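SusD superfamily protein (Bacteroides fragilis NCTC 9343, PDB 3NQP) probably binds glycans at the outer membrane, as SusD-family proteins do together with a TonB-dependent transporter. Local coordinates at residues T45-R50 and K491-P495; F129-R133 and E209-W213; T162-M167 and T219-V223; L174-M178 and L206-V210. One frame throughout, in Å; residues are numbered along the deposited sequence. Where two conformers were deposited one is given.

Contact 1: residues T45-R50 and K491-P495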
# COMPACT_ATOMS: atom_id res chain seq x y z
N THR A 45 0.71 2.76 -7.89
CA THR A 45 1.82 2.52 -8.84
C THR A 45 2.85 1.52 -8.31
O THR A 45 3.15 0.54 -8.99
CB THR A 45 2.48 3.83 -9.32
OG1 THR A 45 1.42 4.75 -9.61
CG2 THR A 45 3.38 3.59 -10.57
N PHE A 46 3.31 1.75 -7.09
CA PHE A 46 4.36 0.94 -6.47
C PHE A 46 3.77 -0.34 -5.80
O PHE A 46 4.29 -1.43 -5.99
CB PHE A 46 5.06 1.75 -5.40
CG PHE A 46 5.92 2.88 -5.89
CD1 PHE A 46 6.40 2.95 -7.21
CD2 PHE A 46 6.37 3.82 -4.99
CE1 PHE A 46 7.26 4.00 -7.60
CE2 PHE A 46 7.26 4.86 -5.39
CZ PHE A 46 7.66 4.96 -6.70
N GLY A 47 2.67 -0.20 -5.07
CA GLY A 47 2.17 -1.29 -4.23
C GLY A 47 1.31 -2.30 -4.95
O GLY A 47 1.32 -3.47 -4.57
N GLU A 48 0.51 -1.87 -5.93
CA GLU A 48 -0.52 -2.77 -6.54
C GLU A 48 -0.18 -3.26 -7.94
O GLU A 48 -0.36 -4.43 -8.25
CB GLU A 48 -1.87 -2.04 -6.71
CG GLU A 48 -2.63 -1.77 -5.51
CD GLU A 48 -3.35 -2.94 -4.92
OE1 GLU A 48 -3.78 -3.89 -5.61
OE2 GLU A 48 -3.56 -2.85 -3.71
N LEU A 49 0.24 -2.34 -8.82
CA LEU A 49 0.15 -2.65 -10.26
C LEU A 49 0.95 -3.84 -10.75
O LEU A 49 0.53 -4.51 -11.68
CB LEU A 49 0.47 -1.44 -11.12
CG LEU A 49 -0.50 -0.24 -11.12
CD1 LEU A 49 0.04 0.82 -12.10
CD2 LEU A 49 -2.00 -0.60 -11.42
N ARG A 50 2.14 -4.07 -10.20
CA ARG A 50 2.97 -5.21 -10.62
C ARG A 50 2.54 -6.53 -9.97
O ARG A 50 3.19 -7.56 -10.17
CB ARG A 50 4.44 -4.93 -10.30
CG ARG A 50 5.03 -3.82 -11.14
CD ARG A 50 6.56 -3.73 -10.91
NE ARG A 50 7.22 -4.87 -11.55
CZ ARG A 50 8.53 -5.09 -11.65
NH1 ARG A 50 9.42 -4.27 -11.12
NH2 ARG A 50 8.94 -6.17 -12.31
N LYS A 491 14.42 -7.58 -12.90
CA LYS A 491 13.16 -6.83 -12.85
C LYS A 491 12.52 -6.77 -11.45
O LYS A 491 11.43 -6.20 -11.30
CB LYS A 491 12.12 -7.40 -13.82
CG LYS A 491 12.46 -7.25 -15.33
CD LYS A 491 11.29 -7.72 -16.18
CE LYS A 491 11.55 -7.65 -17.69
NZ LYS A 491 10.31 -8.18 -18.41
N LEU A 492 13.18 -7.35 -10.43
CA LEU A 492 12.76 -7.11 -9.05
C LEU A 492 12.84 -5.60 -8.73
O LEU A 492 12.01 -5.10 -7.95
CB LEU A 492 13.61 -7.90 -8.05
CG LEU A 492 13.59 -9.44 -8.07
CD1 LEU A 492 14.65 -9.98 -7.09
CD2 LEU A 492 12.18 -9.97 -7.77
N LEU A 493 13.86 -4.92 -9.30
CA LEU A 493 14.07 -3.50 -9.19
C LEU A 493 13.67 -2.80 -10.48
O LEU A 493 13.54 -3.42 -11.52
CB LEU A 493 15.52 -3.15 -8.79
CG LEU A 493 16.04 -3.86 -7.53
CD1 LEU A 493 17.52 -3.53 -7.26
CD2 LEU A 493 15.17 -3.58 -6.30
N TRP A 494 13.39 -1.51 -10.38
CA TRP A 494 12.94 -0.71 -11.50
C TRP A 494 14.08 0.06 -12.17
O TRP A 494 15.06 0.49 -11.50
CB TRP A 494 11.85 0.26 -11.03
CG TRP A 494 10.59 -0.34 -10.47
CD1 TRP A 494 10.49 -1.40 -9.62
CD2 TRP A 494 9.27 0.16 -10.66
NE1 TRP A 494 9.15 -1.61 -9.28
CE2 TRP A 494 8.40 -0.65 -9.90
CE3 TRP A 494 8.73 1.24 -11.39
CZ2 TRP A 494 7.01 -0.42 -9.86
CZ3 TRP A 494 7.36 1.44 -11.37
CH2 TRP A 494 6.51 0.63 -10.60
N PRO A 495 14.02 0.19 -13.50
CA PRO A 495 15.10 0.92 -14.16
C PRO A 495 14.86 2.42 -14.13
O PRO A 495 13.78 2.88 -13.77
CB PRO A 495 15.01 0.42 -15.58
CG PRO A 495 13.50 0.21 -15.79
CD PRO A 495 12.95 -0.16 -14.44
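Arg-50 reaches Lys-491 and Trp-494 because its side chain leaves the backbone with CG opposite the carbonyl carbon (chi1 -68°), then bends once at chi3 (73°), which aims the guanidinium at the turn on the other side. There NH1 and NH2 both donate to one acceptor, the backbone O of Lys-491. The Arg-50 NH2 to Lys-491 O distance is 2.7 Å; from Arg-50 NH1 to the same Lys-491 O it is 2.8 Å. Both bonds are clearly bent, as expected when two donors share one oxygen.

Trp-494 runs past Arg-50 in the opposite direction, with Arg-50 CD 3.5 Å from Trp-494 CZ2. Arg-50 NH1 and Trp-494 NE1, both donors, lie side by side without bonding. Phe-46 turns its edge to the face of the indole: Phe-46 CD1 is 4.1 Å from Trp-494 CH2, and the planes stand at 86°, a T-shaped pair. Arg-50 NE is held by Gln-73, and Lys-491 NZ turns away to Glu-488.

The end of helix 39-48 and the residues just after it thus meet a loop some 440 residues on. With a neutral carbonyl as partner, the grip is probably one of charge and dipole, and would leave the guanidinium's positive charge uncompensated by this partner.

Contact 2: residues F129-R133 and E209-W213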
# COMPACT_ATOMS: atom_id res chain seq x y z
N PHE A 129 12.35 4.29 1.99
CA PHE A 129 12.03 2.86 1.99
C PHE A 129 11.27 2.48 0.70
O PHE A 129 11.51 1.40 0.15
CB PHE A 129 11.24 2.48 3.26
CG PHE A 129 10.90 1.01 3.38
CD1 PHE A 129 11.84 0.02 3.20
CD2 PHE A 129 9.60 0.62 3.71
CE1 PHE A 129 11.51 -1.32 3.34
CE2 PHE A 129 9.25 -0.70 3.85
CZ PHE A 129 10.23 -1.69 3.67
N ASP A 130 10.39 3.36 0.22
CA ASP A 130 9.82 3.17 -1.14
C ASP A 130 10.97 3.18 -2.17
O ASP A 130 11.04 2.28 -3.05
CB ASP A 130 8.78 4.22 -1.47
CG ASP A 130 7.34 3.83 -1.02
OD1 ASP A 130 7.16 2.80 -0.34
OD2 ASP A 130 6.42 4.59 -1.35
N LEU A 131 11.87 4.16 -2.10
CA LEU A 131 12.97 4.24 -3.07
C LEU A 131 13.84 2.98 -3.00
O LEU A 131 14.23 2.44 -4.04
CB LEU A 131 13.80 5.52 -2.88
CG LEU A 131 13.08 6.83 -3.28
CD1 LEU A 131 13.93 7.98 -2.89
CD2 LEU A 131 12.73 6.94 -4.76
N TYR A 132 14.10 2.48 -1.80
CA TYR A 132 14.91 1.23 -1.66
C TYR A 132 14.21 0.01 -2.25
O TYR A 132 14.83 -0.80 -2.91
CB TYR A 132 15.23 0.99 -0.18
CG TYR A 132 15.89 -0.29 0.22
CD1 TYR A 132 15.16 -1.44 0.39
CD2 TYR A 132 17.29 -0.35 0.40
CE1 TYR A 132 15.74 -2.61 0.77
CE2 TYR A 132 17.91 -1.54 0.82
CZ TYR A 132 17.12 -2.67 1.01
OH TYR A 132 17.67 -3.86 1.42
N ARG A 133 12.91 -0.14 -2.00
CA ARG A 133 12.19 -1.28 -2.53
C ARG A 133 11.99 -1.24 -4.05
O ARG A 133 11.90 -2.28 -4.71
CB ARG A 133 10.85 -1.43 -1.83
CG ARG A 133 11.03 -1.79 -0.35
CD ARG A 133 9.69 -2.08 0.33
NE ARG A 133 8.91 -0.87 0.45
CZ ARG A 133 7.72 -0.81 1.01
NH1 ARG A 133 7.16 -1.90 1.53
NH2 ARG A 133 7.11 0.35 1.08
N GLU A 209 7.56 -2.93 9.21
CA GLU A 209 7.59 -3.23 7.77
C GLU A 209 9.05 -3.33 7.28
O GLU A 209 9.41 -4.27 6.56
CB GLU A 209 6.84 -2.16 6.97
CG GLU A 209 6.41 -2.57 5.58
CD GLU A 209 5.59 -1.48 4.91
OE1 GLU A 209 5.69 -0.29 5.27
OE2 GLU A 209 4.81 -1.80 4.04
N VAL A 210 9.86 -2.38 7.70
CA VAL A 210 11.27 -2.29 7.28
C VAL A 210 12.09 -3.48 7.84
O VAL A 210 12.75 -4.18 7.07
CB VAL A 210 11.91 -0.96 7.73
CG1 VAL A 210 13.45 -1.03 7.61
CG2 VAL A 210 11.33 0.24 6.92
N TYR A 211 12.00 -3.74 9.14
CA TYR A 211 12.74 -4.85 9.74
C TYR A 211 12.27 -6.26 9.30
O TYR A 211 13.09 -7.17 9.11
CB TYR A 211 12.83 -4.70 11.28
CG TYR A 211 13.86 -3.66 11.69
CD1 TYR A 211 13.52 -2.31 11.73
CD2 TYR A 211 15.13 -4.02 12.01
CE1 TYR A 211 14.40 -1.37 12.08
CE2 TYR A 211 16.08 -3.06 12.37
CZ TYR A 211 15.71 -1.74 12.40
OH TYR A 211 16.61 -0.77 12.73
N LEU A 212 10.98 -6.46 9.07
CA LEU A 212 10.58 -7.70 8.45
C LEU A 212 11.19 -7.86 7.06
O LEU A 212 11.68 -8.93 6.70
CB LEU A 212 9.04 -7.80 8.28
CG LEU A 212 8.60 -9.13 7.66
CD1 LEU A 212 9.05 -10.40 8.44
CD2 LEU A 212 7.05 -9.07 7.51
N TRP A 213 11.09 -6.82 6.25
CA TRP A 213 11.66 -6.83 4.91
C TRP A 213 13.16 -7.19 4.96
O TRP A 213 13.57 -8.13 4.29
CB TRP A 213 11.46 -5.48 4.23
CG TRP A 213 12.02 -5.44 2.88
CD1 TRP A 213 13.38 -5.36 2.56
CD2 TRP A 213 11.31 -5.52 1.63
NE1 TRP A 213 13.53 -5.37 1.19
CE2 TRP A 213 12.29 -5.47 0.60
CE3 TRP A 213 9.95 -5.61 1.27
CZ2 TRP A 213 11.95 -5.51 -0.75
CZ3 TRP A 213 9.63 -5.64 -0.08
CH2 TRP A 213 10.62 -5.58 -1.07
O HOH W 1 16.37 -5.93 0.87
O HOH W 2 5.42 1.86 3.56
O HOH W 3 4.37 -0.34 1.80
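Trp-213, Phe-129 and Arg-133 carry most of this packing between helices 110-135 and 200-216, two members of the helical, TPR-related scaffold of SusD proteins. The short segments run nearly parallel, 25° apart, with their axes 12.1 Å from each other, a gap wide enough for large side chains to fill.

Phe-129 is the middle layer. Val-210 sets CG2 squarely over one face, 3.5 Å from the centroid of the Phe-129 ring, a CH-pi contact; the opposite face carries NE of Arg-133, offset toward the rim. At the far end of the phenylalanine the edge turns to the face of Trp-213, a T-shaped pair with planes at 89°.

Trp-213 has its CG trans to the backbone N (chi1 180°), which sends the indole across to the other helix. Arg-133 lays its aliphatic part on that ring, CD sitting 3.7 Å from the centroid of the six-membered ring of Trp-213. Trp-454, from helix 452-458, adds a cation-pi contact to Arg-133.

The guanidinium is claimed by two acids. Arg-133 NH2 makes a salt bridge with Asp-130 OD1 at 2.8 Å, whereas its NH1 reaches Glu-209 OE2 only weakly, at 3.4 Å. Two waters bridge Arg-133 NH2 to the two oxygens of Glu-209; the one donating to OE1 takes only a weak bond from NH2. Tyr-380 also hydrogen-bonds OE1. With both acids close by, Arg-133 is probably kept charged despite its burial. At the tyrosine side of the aromatic cluster, a single water accepts from Trp-213 NE1 at 2.9 Å and also hydrogen-bonds Tyr-132 OH.

Contact 3: residues T162-M167 and T219-V223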
# COMPACT_ATOMS: atom_id res chain seq x y z
N THR A 162 24.74 2.71 -2.33
CA THR A 162 24.36 1.29 -2.40
C THR A 162 23.09 0.99 -1.57
O THR A 162 22.72 1.77 -0.66
CB THR A 162 25.46 0.39 -1.88
OG1 THR A 162 25.55 0.56 -0.47
CG2 THR A 162 26.90 0.69 -2.58
N PRO A 163 22.40 -0.14 -1.85
CA PRO A 163 21.25 -0.48 -1.00
C PRO A 163 21.57 -0.48 0.51
O PRO A 163 20.81 0.08 1.33
CB PRO A 163 20.87 -1.88 -1.45
CG PRO A 163 21.22 -1.88 -2.89
CD PRO A 163 22.54 -1.08 -2.96
N LYS A 164 22.67 -1.11 0.90
CA LYS A 164 23.07 -1.10 2.31
C LYS A 164 23.20 0.32 2.87
O LYS A 164 22.74 0.58 3.99
CB LYS A 164 24.37 -1.87 2.56
CG LYS A 164 24.91 -1.68 3.98
CD LYS A 164 24.06 -2.36 5.04
CE LYS A 164 24.87 -2.56 6.34
NZ LYS A 164 24.10 -3.11 7.48
N GLU A 165 23.85 1.22 2.12
CA GLU A 165 24.00 2.60 2.58
C GLU A 165 22.63 3.27 2.76
O GLU A 165 22.43 3.99 3.74
CB GLU A 165 24.85 3.43 1.63
CG GLU A 165 26.33 3.01 1.63
CD GLU A 165 27.13 3.68 0.53
OE1 GLU A 165 26.68 3.80 -0.60
OE2 GLU A 165 28.25 4.08 0.81
N VAL A 166 21.72 3.05 1.80
CA VAL A 166 20.34 3.63 1.86
C VAL A 166 19.60 3.08 3.10
O VAL A 166 18.94 3.84 3.84
CB VAL A 166 19.55 3.36 0.57
CG1 VAL A 166 18.11 3.79 0.69
CG2 VAL A 166 20.24 4.08 -0.64
N MSE A 167 19.71 1.77 3.33
CA MSE A 167 19.01 1.14 4.47
C MSE A 167 19.63 1.57 5.80
O MSE A 167 18.94 1.70 6.80
CB MSE A 167 19.07 -0.38 4.39
CG MSE A 167 18.20 -1.08 5.44
SE MSE A 167 16.36 -0.49 5.61
CE MSE A 167 15.60 -1.21 4.01
N THR A 219 18.88 -7.22 -1.00
CA THR A 219 18.99 -6.31 -2.16
C THR A 219 20.42 -5.85 -2.27
O THR A 219 20.94 -5.24 -1.34
CB THR A 219 18.04 -5.10 -2.02
OG1 THR A 219 16.72 -5.59 -1.78
CG2 THR A 219 17.99 -4.23 -3.33
N GLY A 220 21.06 -6.15 -3.39
CA GLY A 220 22.49 -5.86 -3.58
C GLY A 220 23.34 -6.27 -2.39
O GLY A 220 23.35 -7.44 -2.04
N ASP A 221 24.03 -5.30 -1.79
CA ASP A 221 24.90 -5.51 -0.63
C ASP A 221 24.16 -5.47 0.72
O ASP A 221 24.78 -5.56 1.79
CB ASP A 221 26.10 -4.51 -0.64
CG ASP A 221 25.67 -3.07 -0.47
OD1 ASP A 221 24.45 -2.78 -0.59
OD2 ASP A 221 26.55 -2.22 -0.20
N ASP A 222 22.84 -5.32 0.69
CA ASP A 222 22.07 -5.37 1.94
C ASP A 222 21.48 -6.77 2.11
O ASP A 222 20.45 -7.07 1.56
CB ASP A 222 21.01 -4.27 1.91
CG ASP A 222 20.46 -3.95 3.28
OD1 ASP A 222 21.22 -4.03 4.27
OD2 ASP A 222 19.27 -3.61 3.36
N VAL A 223 22.18 -7.63 2.86
CA VAL A 223 21.91 -9.07 2.94
C VAL A 223 20.85 -9.41 4.00
O VAL A 223 20.93 -8.92 5.11
CB VAL A 223 23.24 -9.90 3.23
CG1 VAL A 223 22.98 -11.45 3.28
CG2 VAL A 223 24.31 -9.63 2.14
O HOH W 4 23.17 -5.07 6.00
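Asp-221 lies across Thr-162 and presents its carboxylate to the start of helix 163-181, one oxygen for each of two donors. Asp-221 OD2 accepts from Thr-162 OG1 at 3.0 Å through its syn lone pair. Asp-221 OD1 takes the backbone N-H of Lys-164 at 2.9 Å in a nearly straight bond (163°), the donor lying 30° out of the carboxylate plane. The aspartate manages both because its CG sits between the backbone N and the carbonyl carbon (chi1 66°), turning the group back over the helix start.

Thr-162 is the N-cap. Its OG1 also accepts from Glu-165 N, while Glu-165 OE1 takes the N-H of Thr-162 at 2.8 Å: a capping box, to which Asp-221 adds a second acceptor for the first turn. A carboxylate at this end of a helix would be favoured by the helix dipole. The loop that supplies it is a type II' beta turn, Thr-219 to Asp-222, closed by Asp-222 N to Thr-219 O, with Gly-220 at positive phi close to the Pro-163 ring.

Pro-163 stands across Thr-219, Pro-163 CB 3.4 Å from the carbonyl O of Thr-219. Asp-222, deeper in, is set roughly perpendicular to Lys-164 and selenomethionine Met-167. Asp-222 OD1 lies 4.4 Å from Lys-164 NZ, beyond a salt bridge, and one water spans the gap, accepting from the lysine and donating to OD1. The other oxygen, OD2, rests against CB and CG of Met-167 and is also weakly hydrogen-bonded to Tyr-132 OH of helix 110-135.

Contact 4: residues L174-M178 and L206-V210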
# COMPACT_ATOMS: atom_id res chain seq x y z
N LEU A 174 14.65 6.02 11.38
CA LEU A 174 13.56 5.46 12.17
C LEU A 174 13.89 5.57 13.67
O LEU A 174 13.04 5.92 14.48
CB LEU A 174 13.32 4.01 11.80
CG LEU A 174 12.68 3.80 10.41
CD1 LEU A 174 12.79 2.32 9.95
CD2 LEU A 174 11.23 4.28 10.39
N ASN A 175 15.13 5.26 14.03
CA ASN A 175 15.55 5.38 15.43
C ASN A 175 15.48 6.82 15.93
O ASN A 175 15.09 7.04 17.05
CB ASN A 175 16.97 4.84 15.66
CG ASN A 175 17.04 3.30 15.63
OD1 ASN A 175 16.03 2.60 15.80
ND2 ASN A 175 18.24 2.79 15.44
N LYS A 176 15.89 7.78 15.12
CA LYS A 176 15.81 9.19 15.51
C LYS A 176 14.33 9.59 15.68
O LYS A 176 14.00 10.29 16.61
CB LYS A 176 16.50 10.06 14.49
CG LYS A 176 17.07 11.35 15.04
CD LYS A 176 18.26 11.18 15.94
CE LYS A 176 18.98 12.55 16.17
NZ LYS A 176 19.33 12.79 17.59
N SER A 177 13.46 9.14 14.77
CA SER A 177 12.00 9.36 14.88
C SER A 177 11.53 8.89 16.25
O SER A 177 10.87 9.65 16.94
CB SER A 177 11.20 8.72 13.74
OG SER A 177 9.75 8.93 13.87
N MSE A 178 11.86 7.67 16.65
CA MSE A 178 11.42 7.16 17.97
C MSE A 178 12.06 8.00 19.10
O MSE A 178 11.45 8.26 20.15
CB MSE A 178 11.75 5.67 18.15
CG MSE A 178 11.21 4.74 17.12
SE MSE A 178 9.24 4.73 17.34
CE MSE A 178 9.20 3.98 19.11
N LEU A 206 6.04 1.32 10.39
CA LEU A 206 7.12 1.39 9.45
C LEU A 206 8.30 0.57 9.92
O LEU A 206 8.93 -0.13 9.10
CB LEU A 206 7.52 2.84 9.16
CG LEU A 206 8.54 3.09 8.06
CD1 LEU A 206 8.15 2.41 6.74
CD2 LEU A 206 8.66 4.61 7.85
N MSE A 207 8.64 0.60 11.20
CA MSE A 207 9.78 -0.22 11.66
C MSE A 207 9.44 -1.70 11.50
O MSE A 207 10.27 -2.49 11.11
CB MSE A 207 10.22 0.09 13.10
CG MSE A 207 10.73 1.49 13.28
SE MSE A 207 11.26 1.87 15.09
CE MSE A 207 12.95 0.99 14.98
N GLY A 208 8.19 -2.07 11.80
CA GLY A 208 7.76 -3.43 11.58
C GLY A 208 7.91 -3.83 10.12
O GLY A 208 8.35 -4.94 9.83
N GLU A 209 7.56 -2.93 9.21
CA GLU A 209 7.59 -3.23 7.77
C GLU A 209 9.05 -3.33 7.28
O GLU A 209 9.41 -4.27 6.56
CB GLU A 209 6.84 -2.16 6.97
CG GLU A 209 6.41 -2.57 5.58
CD GLU A 209 5.59 -1.48 4.91
OE1 GLU A 209 5.69 -0.29 5.27
OE2 GLU A 209 4.81 -1.80 4.04
N VAL A 210 9.86 -2.38 7.70
CA VAL A 210 11.27 -2.29 7.28
C VAL A 210 12.09 -3.48 7.84
O VAL A 210 12.75 -4.18 7.07
CB VAL A 210 11.91 -0.96 7.73
CG1 VAL A 210 13.45 -1.03 7.61
CG2 VAL A 210 11.33 0.24 6.92
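Leu-174 and Met-207, the latter a selenomethionine, run alongside each other, pointing opposite ways, where helices 163-181 and 200-216 face one another. Followed outward, Leu-174 first runs along Met-207 and then divides between two other residues. Leu-174 CB comes first, 3.9 Å from Met-207 CG. At CG the leucine is still alongside that same methylene, and there it forks. Leu-174 CD1, still touching Met-207 CG, goes on to Val-210, tip to tip with it, 4.0 Å from Val-210 CG2. CD2 turns to Leu-206, lying across its side chain, the methyls CD2 of Leu-174 and CD2 of Leu-206 being 3.6 Å apart. With CG opposite the carbonyl carbon (chi1 -71°), the fork sets one methyl on each of two residues a turn apart, Leu-206 and Val-210.

Met-207 completes the packing in the other direction. Its chain runs straight through chi2 and bends only at chi3 (79°), which brings Met-207 SE to 3.5 Å from Met-178 CG, itself part of a second selenomethionine, and swings Met-207 CE to 3.6 Å from Asn-175 OD1. That last approach is a methyl against an amide oxygen, at the more exposed margin of the contact.

No hydrogen bond crosses between the segments; the contact is largely apolar packing. Ala-125 of helix 110-135 also touches Leu-174. The two segments run at 159° to each other, axes 11.6 Å apart: successive helices packed antiparallel, consistent with the TPR-like helical scaffold of SusD proteins.

How the contacts relate
Contacts 2, 3 and 4 form one continuous block around helices 110-135, 163-181 and 200-216. Contacts 2 and 4 share Glu-209 and Val-210 and have centres 10 Å apart; Phe-129 CD2 also meets Leu-206 CD1 at 3.8 Å. Contact 3 lies 11 Å from contact 2, centre to centre, and Met-167 SE packs on Val-210 CG1 at 3.6 Å, tying it to both. Contact 1 brings in the remote C-terminal loop: Phe-46 CD2 lies 3.7 Å from Asp-130 OD2, and Leu-493 CD1 is 4.0 Å from Thr-219 CG2. It stays clear of contact 4, their nearest atoms about 9 Å apart. No ligand marks a glycan site near these contacts.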